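Local coordinates for aminofutalosine deaminase (Helicobacter pylori, PDB 7LKK), which deaminates aminofutalosine in the menaquinone pathway, as a metal-dependent hydrolase of the amidohydrolase family, and probably accepts adenosine as well, at residues T80-F84 with H139-V143; A204-I208 with D264-D268. All blocks are in the same frame, centred on the assembly; numbering follows the deposited sequence.

Contact 1: T80-F84 with H139-V143; sequences THFEF and HLIEV. With FE (Fe (III) ion), chain E; MCF ((8R)-3-(5-S-methyl-5-thio-beta-D-ribofuranosyl)-3,6,7,8-tetrahydroimidazo[4,5-d][1,3]diazepin-8-ol), chain J.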
loop_
_atom_site.group_PDB
_atom_site.type_symbol
_atom_site.label_atom_id
_atom_site.label_comp_id
_atom_site.label_asym_id
_atom_site.label_seq_id
_atom_site.Cartn_x
_atom_site.Cartn_y
_atom_site.Cartn_z
ATOM N N THR A 80 -16.402 9.408 -1.876
ATOM C CA THR A 80 -15.333 10.312 -1.480
ATOM C C THR A 80 -15.944 11.531 -0.802
ATOM O O THR A 80 -17.123 11.840 -0.982
ATOM C CB THR A 80 -14.468 10.735 -2.674
ATOM O OG1 THR A 80 -13.351 11.503 -2.208
ATOM C CG2 THR A 80 -15.280 11.568 -3.649
ATOM N N HIS A 81 -15.119 12.222 -0.017
ATOM C CA HIS A 81 -15.502 13.451 0.681
ATOM C C HIS A 81 -14.572 14.569 0.217
ATOM O O HIS A 81 -13.514 14.791 0.810
ATOM C CB HIS A 81 -15.430 13.282 2.203
ATOM C CG HIS A 81 -16.269 12.163 2.735
ATOM N ND1 HIS A 81 -17.443 12.375 3.425
ATOM C CD2 HIS A 81 -16.091 10.822 2.701
ATOM C CE1 HIS A 81 -17.958 11.214 3.783
ATOM N NE2 HIS A 81 -17.157 10.254 3.356
ATOM N N PHE A 82 -14.968 15.273 -0.848
ATOM C CA PHE A 82 -14.120 16.330 -1.391
ATOM C C PHE A 82 -13.946 17.484 -0.411
ATOM O O PHE A 82 -12.893 18.131 -0.400
ATOM C CB PHE A 82 -14.697 16.848 -2.708
ATOM C CG PHE A 82 -14.392 15.973 -3.890
ATOM C CD1 PHE A 82 -13.102 15.882 -4.387
ATOM C CD2 PHE A 82 -15.396 15.252 -4.511
ATOM C CE1 PHE A 82 -12.820 15.080 -5.477
ATOM C CE2 PHE A 82 -15.120 14.451 -5.604
ATOM C CZ PHE A 82 -13.831 14.364 -6.086
ATOM N N GLU A 83 -14.959 17.756 0.417
ATOM C CA GLU A 83 -14.898 18.900 1.320
ATOM C C GLU A 83 -13.764 18.791 2.335
ATOM O O GLU A 83 -13.318 19.818 2.858
ATOM C CB GLU A 83 -16.236 19.069 2.044
ATOM C CG GLU A 83 -17.401 19.414 1.125
ATOM C CD GLU A 83 -18.742 19.386 1.840
ATOM O OE1 GLU A 83 -18.999 18.424 2.594
ATOM O OE2 GLU A 83 -19.541 20.327 1.646
ATOM N N PHE A 84 -13.282 17.581 2.621
ATOM C CA PHE A 84 -12.194 17.371 3.567
ATOM C C PHE A 84 -10.832 17.271 2.887
ATOM O O PHE A 84 -9.902 16.697 3.462
ATOM C CB PHE A 84 -12.450 16.113 4.395
ATOM C CG PHE A 84 -13.567 16.250 5.388
ATOM C CD1 PHE A 84 -13.329 16.767 6.652
ATOM C CD2 PHE A 84 -14.852 15.849 5.064
ATOM C CE1 PHE A 84 -14.354 16.890 7.570
ATOM C CE2 PHE A 84 -15.881 15.969 5.978
ATOM C CZ PHE A 84 -15.631 16.490 7.232
ATOM N N HIS A 139 -22.273 20.387 2.737
ATOM C CA HIS A 139 -22.556 21.800 2.526
ATOM C C HIS A 139 -22.515 22.225 1.064
ATOM O O HIS A 139 -22.696 23.415 0.783
ATOM C CB HIS A 139 -21.573 22.669 3.329
ATOM C CG HIS A 139 -21.501 22.319 4.784
ATOM N ND1 HIS A 139 -22.541 22.550 5.658
ATOM C CD2 HIS A 139 -20.510 21.761 5.519
ATOM C CE1 HIS A 139 -22.195 22.148 6.868
ATOM N NE2 HIS A 139 -20.967 21.664 6.811
ATOM N N LEU A 140 -22.256 21.300 0.136
ATOM C CA LEU A 140 -22.236 21.579 -1.305
ATOM C C LEU A 140 -21.121 22.547 -1.698
ATOM O O LEU A 140 -21.224 23.246 -2.710
ATOM C CB LEU A 140 -23.591 22.105 -1.790
ATOM C CG LEU A 140 -24.828 21.281 -1.426
ATOM C CD1 LEU A 140 -26.077 21.891 -2.045
ATOM C CD2 LEU A 140 -24.663 19.832 -1.858
ATOM N N ILE A 141 -20.040 22.590 -0.915
ATOM C CA ILE A 141 -18.937 23.497 -1.215
ATOM C C ILE A 141 -18.123 23.011 -2.412
ATOM O O ILE A 141 -17.483 23.819 -3.097
ATOM C CB ILE A 141 -18.065 23.684 0.044
ATOM C CG1 ILE A 141 -18.873 24.376 1.142
ATOM C CG2 ILE A 141 -16.815 24.502 -0.252
ATOM C CD1 ILE A 141 -18.138 24.499 2.457
ATOM N N GLU A 142 -18.162 21.716 -2.711
ATOM C CA GLU A 142 -17.406 21.156 -3.823
ATOM C C GLU A 142 -18.204 21.074 -5.118
ATOM O O GLU A 142 -17.628 20.739 -6.157
ATOM C CB GLU A 142 -16.897 19.757 -3.461
ATOM C CG GLU A 142 -17.971 18.683 -3.528
ATOM C CD GLU A 142 -18.730 18.537 -2.225
ATOM O OE1 GLU A 142 -18.505 17.535 -1.516
ATOM O OE2 GLU A 142 -19.548 19.428 -1.908
ATOM N N VAL A 143 -19.507 21.367 -5.078
ATOM C CA VAL A 143 -20.375 21.111 -6.228
ATOM C C VAL A 143 -19.971 21.968 -7.423
ATOM O O VAL A 143 -19.951 21.492 -8.564
ATOM C CB VAL A 143 -21.850 21.336 -5.843
ATOM C CG1 VAL A 143 -22.746 21.223 -7.068
ATOM C CG2 VAL A 143 -22.274 20.336 -4.780
HETATM FE FE FE E . -17.200 8.384 4.049
HETATM O O8 MCF J . -16.564 7.785 5.805
HETATM C C8 MCF J . -15.441 8.371 6.411
HETATM C C7 MCF J . -15.184 7.836 7.816
HETATM N N6 MCF J . -16.422 7.484 8.466
HETATM C C5 MCF J . -17.513 8.433 8.480
HETATM N N4 MCF J . -17.505 9.757 7.868
HETATM C C10 MCF J . -16.491 10.549 7.129
HETATM C C9 MCF J . -15.499 9.913 6.406
HETATM N N1 MCF J . -14.748 10.851 5.847
HETATM C C2 MCF J . -15.228 12.052 6.167
HETATM N N3 MCF J . -16.299 11.860 6.942
HETATM C C1S MCF J . -17.101 12.986 7.513
HETATM C C2S MCF J . -18.630 12.768 7.440
HETATM O O2S MCF J . -19.113 13.145 6.222
HETATM O O4S MCF J . -16.863 13.100 8.765
HETATM C C4S MCF J . -18.184 13.781 9.411
HETATM C C3S MCF J . -19.140 13.702 8.530
HETATM O O3S MCF J . -19.397 15.069 7.949
HETATM C C5S MCF J . -18.565 13.034 10.677
HETATM S S5S MCF J . -19.371 14.176 11.837
HETATM C C6S MCF J . -20.318 13.219 13.055
HETATM O O HOH W 1 -17.471 15.088 -1.835
#
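Glu83 and the backbone of His139-Ile141 make the polar half of this contact. The Glu83 chain runs extended beyond CG and delivers OE2 to the start of the second segment, where its syn lone pair takes the N-H of His139 (N to OE2 2.9 Å, N-H...O 142°). Ile141 N adds a weak bond to OE2 at 3.5 Å. A glutamate suits the place because its acceptors meet peptide N-H groups of a turning loop, and OE1 binds the backbone N of Asn138, a ligand-pocket residue.

Glu142 turns its carboxylate back toward Glu83. CG lies between the backbone N and the carbonyl carbon (chi1 77°) and the chain bends at chi2, leaving OE2 3.7 Å from Glu83 OE2. This proximity is probably eased by the N-H groups at Glu83 and by Ser137 OG, which hydrogen-bonds Glu142 OE2 and makes a weak bond with Glu83 OE2. A water accepts from Phe82 N and is hydrogen-bonded to Glu142 OE1, 2.7 Å from each.

Apolar contact is slight: Phe82 CB meets Glu142 CB at 3.7 Å.

The first segment also reaches the active site. His81, second histidine of the His-X-His motif, binds the iron through NE2 at 2.0 Å, with inhibitor atom N1 lying over the centre of its ring. Phe84 CE2 touches the inhibitor's C1S.

Both segments lie in the connections that follow neighbouring parallel barrel strands, 69-80 and 130-137; the Phe82 ring packs on Ala121 and Gln125 of helix 115-127, and Leu140 meets helix 166-180.

Contact 2: A204-I208 with D264-D268; sequences ALSVI and DMFKD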
loop_
_atom_site.group_PDB
_atom_site.type_symbol
_atom_site.label_atom_id
_atom_site.label_comp_id
_atom_site.label_asym_id
_atom_site.label_seq_id
_atom_site.Cartn_x
_atom_site.Cartn_y
_atom_site.Cartn_z
ATOM N N ALA A 204 -33.845 10.284 9.895
ATOM C CA ALA A 204 -33.419 9.407 8.809
ATOM C C ALA A 204 -34.604 8.969 7.958
ATOM O O ALA A 204 -34.517 8.955 6.725
ATOM C CB ALA A 204 -32.681 8.191 9.367
ATOM N N LEU A 205 -35.720 8.610 8.601
ATOM C CA LEU A 205 -36.922 8.238 7.859
ATOM C C LEU A 205 -37.371 9.364 6.937
ATOM O O LEU A 205 -37.841 9.116 5.820
ATOM C CB LEU A 205 -38.043 7.862 8.827
ATOM C CG LEU A 205 -37.834 6.610 9.681
ATOM C CD1 LEU A 205 -38.920 6.504 10.743
ATOM C CD2 LEU A 205 -37.811 5.368 8.808
ATOM N N SER A 206 -37.235 10.612 7.390
ATOM C CA SER A 206 -37.615 11.747 6.556
ATOM C C SER A 206 -36.693 11.882 5.351
ATOM O O SER A 206 -37.155 12.151 4.236
ATOM C CB SER A 206 -37.612 13.032 7.385
ATOM O OG SER A 206 -38.130 14.117 6.636
ATOM N N VAL A 207 -35.385 11.699 5.556
ATOM C CA VAL A 207 -34.449 11.756 4.436
ATOM C C VAL A 207 -34.731 10.628 3.453
ATOM O O VAL A 207 -34.735 10.833 2.233
ATOM C CB VAL A 207 -32.995 11.712 4.946
ATOM C CG1 VAL A 207 -32.023 11.679 3.774
ATOM C CG2 VAL A 207 -32.705 12.905 5.850
ATOM N N ILE A 208 -34.996 9.425 3.969
ATOM C CA ILE A 208 -35.274 8.280 3.104
ATOM C C ILE A 208 -36.546 8.518 2.302
ATOM O O ILE A 208 -36.624 8.178 1.115
ATOM C CB ILE A 208 -35.365 6.991 3.944
ATOM C CG1 ILE A 208 -33.986 6.609 4.485
ATOM C CG2 ILE A 208 -35.975 5.854 3.135
ATOM C CD1 ILE A 208 -34.035 5.734 5.720
ATOM N N ASP A 264 -33.543 -1.946 8.361
ATOM C CA ASP A 264 -34.908 -2.041 7.854
ATOM C C ASP A 264 -35.444 -0.710 7.341
ATOM O O ASP A 264 -36.359 -0.710 6.512
ATOM C CB ASP A 264 -35.835 -2.593 8.938
ATOM C CG ASP A 264 -35.551 -4.047 9.260
ATOM O OD1 ASP A 264 -34.688 -4.651 8.587
ATOM O OD2 ASP A 264 -36.189 -4.585 10.191
ATOM N N MET A 265 -34.897 0.417 7.809
ATOM C CA MET A 265 -35.316 1.716 7.287
ATOM C C MET A 265 -35.120 1.810 5.780
ATOM O O MET A 265 -35.884 2.501 5.098
ATOM C CB MET A 265 -34.540 2.842 7.969
ATOM C CG MET A 265 -34.915 3.107 9.413
ATOM S SD MET A 265 -34.239 4.686 9.960
ATOM C CE MET A 265 -32.508 4.461 9.554
ATOM N N PHE A 266 -34.097 1.143 5.248
ATOM C CA PHE A 266 -33.757 1.209 3.836
ATOM C C PHE A 266 -34.392 0.083 3.027
ATOM O O PHE A 266 -33.952 -0.181 1.903
ATOM C CB PHE A 266 -32.235 1.194 3.667
ATOM C CG PHE A 266 -31.535 2.309 4.396
ATOM C CD1 PHE A 266 -31.270 3.509 3.759
ATOM C CD2 PHE A 266 -31.153 2.157 5.718
ATOM C CE1 PHE A 266 -30.634 4.539 4.428
ATOM C CE2 PHE A 266 -30.517 3.184 6.393
ATOM C CZ PHE A 266 -30.255 4.375 5.746
ATOM N N LYS A 267 -35.410 -0.574 3.577
ATOM C CA LYS A 267 -36.084 -1.665 2.885
ATOM C C LYS A 267 -36.596 -1.215 1.522
ATOM O O LYS A 267 -37.220 -0.156 1.397
ATOM C CB LYS A 267 -37.240 -2.188 3.742
ATOM C CG LYS A 267 -38.099 -3.239 3.064
ATOM C CD LYS A 267 -38.911 -4.023 4.080
ATOM C CE LYS A 267 -40.398 -3.952 3.776
ATOM N NZ LYS A 267 -41.026 -2.734 4.363
ATOM N N ASP A 268 -36.325 -2.028 0.503
ATOM C CA ASP A 268 -36.749 -1.779 -0.875
ATOM C C ASP A 268 -36.282 -0.406 -1.364
ATOM O O ASP A 268 -37.070 0.440 -1.789
ATOM C CB ASP A 268 -38.269 -1.919 -1.011
ATOM C CG ASP A 268 -38.774 -3.280 -0.572
ATOM O OD1 ASP A 268 -39.670 -3.334 0.295
ATOM O OD2 ASP A 268 -38.279 -4.298 -1.096
#
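Ile208 N and Ala204 O share a helical hydrogen bond of 2.8 Å, which spaces these two residues one turn apart so that both side chains face the 264-268 loop. This is packing on the outer layer of the TIM barrel: helix 201-213 rests against the type I beta turn Asp264-Lys267, which leads into strand 269-275. The turn is closed by Lys267 N bonding to Asp264 O at 3.1 Å.

Met265 carries most of the contact from the turn. Its flexible, unbranched chain can fit an uneven helix surface, and it meets three helix residues in succession along its length. CB faces Ile208 CD1 at 3.7 Å, while CG meets Leu205 CD2 at the same 3.7 Å, the two side chains crossing at about a right angle. A bend at chi3 (-54°) then turns the methyl CE aside to Ala204 CB, also at 3.7 Å. The small alanine leaves the methyl room to approach the helix closely, and Tyr256 touches both Ala204 and Met265.

Charged residues flank this apolar patch and take their partners elsewhere: Asp264 has a salt bridge to Arg286, and Asp268 one to Lys292. On its inner side helix 201-213 is held by Val207 against Leu191 of strand 187-193.

Phe266 completes the contact with a flat apolar surface beside Ile208. The methyl CD1 of Ile208 sits over one face of the ring in a CH-pi contact, 4.0 Å from the centroid and 17° off the normal, displaced toward CE1, which it approaches to 3.8 Å.

Contact 1 joins connections after the C-terminal ends of adjacent barrel strands 69-80 and 130-137, beside the iron and inhibitor. Contact 2, its centre about 24 Å from that of contact 1, joins helix 201-213 to the loop entering the N-terminal end of strand 269-275. Contact 1 is partly buried and polar: carboxylates, backbone N-H groups and a water. Contact 2 is buried and apolar in its side-chain contacts. The two share no element directly, although helix 166-180 touches Leu140 in the one and Ser206 and Val207 in the other. Charged side chains sit at the edge of contact 2, where Asp264 and Asp268 form salt bridges elsewhere, whereas the carboxylates of contact 1 are buried within it.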